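Local coordinates for aspartate semialdehyde dehydrogenase (Francisella tularensis subsp. tularensis, PDB 4WOJ), which probably catalyses the NADPH-dependent reductive dephosphorylation of aspartyl 4-phosphate to aspartate semialdehyde, a step towards lysine, threonine and methionine, at residues B[114-119]-B[123-128]. Residues are numbered along the deposited sequence; the frame is centred on the assembly and turned at random.
Sequences TLVLDP and DQIINA
Ile125 reaches back from helix 118-130 to Val116 of the preceding strand and to Asp118 at the start of its own helix. Strand and helix are the first two elements of a beta-alpha-beta unit completed by strand 135-138, at one border of the parallel sheet in the Rossmann-type NAD-binding domain. The helix turns back against the strand, their short axes 141° apart. Val116 and Ile125 lie crosswise, nearly perpendicular; with Ile125 CG1 anti to its carbonyl carbon (chi1 -72°), that atom comes 4.0 Å from CG1 of Val116. A chi2 of 142°, away from a staggered value, carries Ile125 CD1 to 4.0 Å from Asp118 CB. Asp118 thus offers the isoleucine its aliphatic base, while its carboxylate is turned off to a salt bridge with Arg363. Val364 and Ile367 of helix 354-369 and Phe136 of strand 135-138 also touch Ile125, which is buried among them. The side chain of Asn121 bonds both Leu115 O and Leu117 N, tying the strand-to-helix link to the first turn of the helix. One turn beyond Ile125 the helix comes close to the strand again: the methyl CB of Ala128 sits 3.4 Å from the hydroxyl OG1 of Thr114.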
loop_
_atom_site.group_PDB
_atom_site.type_symbol
_atom_site.label_atom_id
_atom_site.label_comp_id
_atom_site.label_asym_id
_atom_site.label_seq_id
_atom_site.Cartn_x
_atom_site.Cartn_y
_atom_site.Cartn_z
ATOM N N THR B 114 14.665 4.842 -27.668
ATOM C CA THR B 114 13.657 5.844 -27.304
ATOM C C THR B 114 12.604 5.150 -26.445
ATOM O O THR B 114 12.130 4.045 -26.777
ATOM C CB THR B 114 12.999 6.472 -28.537
ATOM O OG1 THR B 114 14.010 6.939 -29.444
ATOM C CG2 THR B 114 12.120 7.636 -28.144
ATOM N N LEU B 115 12.316 5.744 -25.288
ATOM C CA LEU B 115 11.294 5.214 -24.382
ATOM C C LEU B 115 9.969 5.721 -24.918
ATOM O O LEU B 115 9.891 6.920 -25.260
ATOM C CB LEU B 115 11.475 5.694 -22.944
ATOM C CG LEU B 115 12.520 4.962 -22.100
ATOM C CD1 LEU B 115 12.775 5.652 -20.765
ATOM C CD2 LEU B 115 12.092 3.537 -21.840
ATOM N N VAL B 116 8.956 4.840 -25.017
ATOM C CA VAL B 116 7.686 5.261 -25.613
ATOM C C VAL B 116 6.534 5.467 -24.617
ATOM O O VAL B 116 6.154 4.573 -23.859
ATOM C CB VAL B 116 7.187 4.306 -26.748
ATOM C CG1 VAL B 116 8.203 4.267 -27.878
ATOM C CG2 VAL B 116 6.927 2.906 -26.243
ATOM N N LEU B 117 5.970 6.666 -24.655
ATOM C CA LEU B 117 4.728 6.964 -23.965
ATOM C C LEU B 117 4.131 8.186 -24.671
ATOM O O LEU B 117 4.292 9.346 -24.247
ATOM C CB LEU B 117 4.972 7.209 -22.486
ATOM C CG LEU B 117 3.740 7.390 -21.589
ATOM C CD1 LEU B 117 2.910 6.144 -21.540
ATOM C CD2 LEU B 117 4.192 7.761 -20.185
ATOM N N ASP B 118 3.441 7.908 -25.762
ATOM C CA ASP B 118 3.182 8.920 -26.780
ATOM C C ASP B 118 2.231 10.049 -26.350
ATOM O O ASP B 118 2.305 11.123 -26.908
ATOM C CB ASP B 118 2.663 8.284 -28.064
ATOM C CG ASP B 118 1.255 7.742 -27.901
ATOM O OD1 ASP B 118 1.123 6.592 -27.423
ATOM O OD2 ASP B 118 0.295 8.471 -28.205
ATOM N N PRO B 119 1.352 9.824 -25.358
ATOM C CA PRO B 119 0.633 11.014 -24.879
ATOM C C PRO B 119 1.559 12.046 -24.220
ATOM O O PRO B 119 1.122 13.142 -23.882
ATOM C CB PRO B 119 -0.343 10.435 -23.852
ATOM C CG PRO B 119 -0.521 9.036 -24.279
ATOM C CD PRO B 119 0.853 8.614 -24.697
ATOM N N ASP B 123 6.050 13.665 -30.050
ATOM C CA ASP B 123 6.945 14.490 -30.914
ATOM C C ASP B 123 8.370 13.942 -31.027
ATOM O O ASP B 123 9.042 14.096 -32.041
ATOM C CB ASP B 123 6.971 15.955 -30.501
ATOM C CG ASP B 123 6.998 16.176 -28.977
ATOM O OD1 ASP B 123 7.427 15.314 -28.171
ATOM O OD2 ASP B 123 6.547 17.272 -28.584
ATOM N N GLN B 124 8.768 13.194 -30.024
ATOM C CA GLN B 124 10.112 12.669 -29.960
ATOM C C GLN B 124 10.207 11.356 -30.616
ATOM O O GLN B 124 11.257 11.028 -31.140
ATOM C CB GLN B 124 10.554 12.441 -28.528
ATOM C CG GLN B 124 10.741 13.715 -27.685
ATOM C CD GLN B 124 11.260 13.341 -26.305
ATOM O OE1 GLN B 124 12.300 12.623 -26.165
ATOM N NE2 GLN B 124 10.514 13.764 -25.263
ATOM N N ILE B 125 9.153 10.547 -30.515
ATOM C CA ILE B 125 9.151 9.268 -31.202
ATOM C C ILE B 125 9.322 9.584 -32.685
ATOM O O ILE B 125 10.130 8.992 -33.380
ATOM C CB ILE B 125 7.863 8.458 -30.916
ATOM C CG1 ILE B 125 7.877 7.929 -29.485
ATOM C CG2 ILE B 125 7.750 7.259 -31.823
ATOM C CD1 ILE B 125 6.530 7.966 -28.811
ATOM N N ILE B 126 8.562 10.543 -33.153
ATOM C CA ILE B 126 8.601 10.910 -34.550
ATOM C C ILE B 126 9.982 11.386 -34.953
ATOM O O ILE B 126 10.478 11.029 -36.015
ATOM C CB ILE B 126 7.538 11.971 -34.861
ATOM C CG1 ILE B 126 6.208 11.259 -35.083
ATOM C CG2 ILE B 126 7.878 12.733 -36.118
ATOM C CD1 ILE B 126 5.027 12.210 -35.076
ATOM N N ASN B 127 10.602 12.185 -34.106
ATOM C CA ASN B 127 11.940 12.695 -34.385
ATOM C C ASN B 127 12.975 11.571 -34.456
ATOM O O ASN B 127 13.939 11.647 -35.204
ATOM C CB ASN B 127 12.361 13.662 -33.294
ATOM C CG ASN B 127 13.580 14.453 -33.671
ATOM O OD1 ASN B 127 13.876 14.640 -34.845
ATOM N ND2 ASN B 127 14.299 14.916 -32.681
ATOM N N ALA B 128 12.753 10.533 -33.664
ATOM C CA ALA B 128 13.664 9.408 -33.579
ATOM C C ALA B 128 13.562 8.529 -34.822
ATOM O O ALA B 128 14.577 8.143 -35.421
ATOM C CB ALA B 128 13.375 8.584 -32.311
#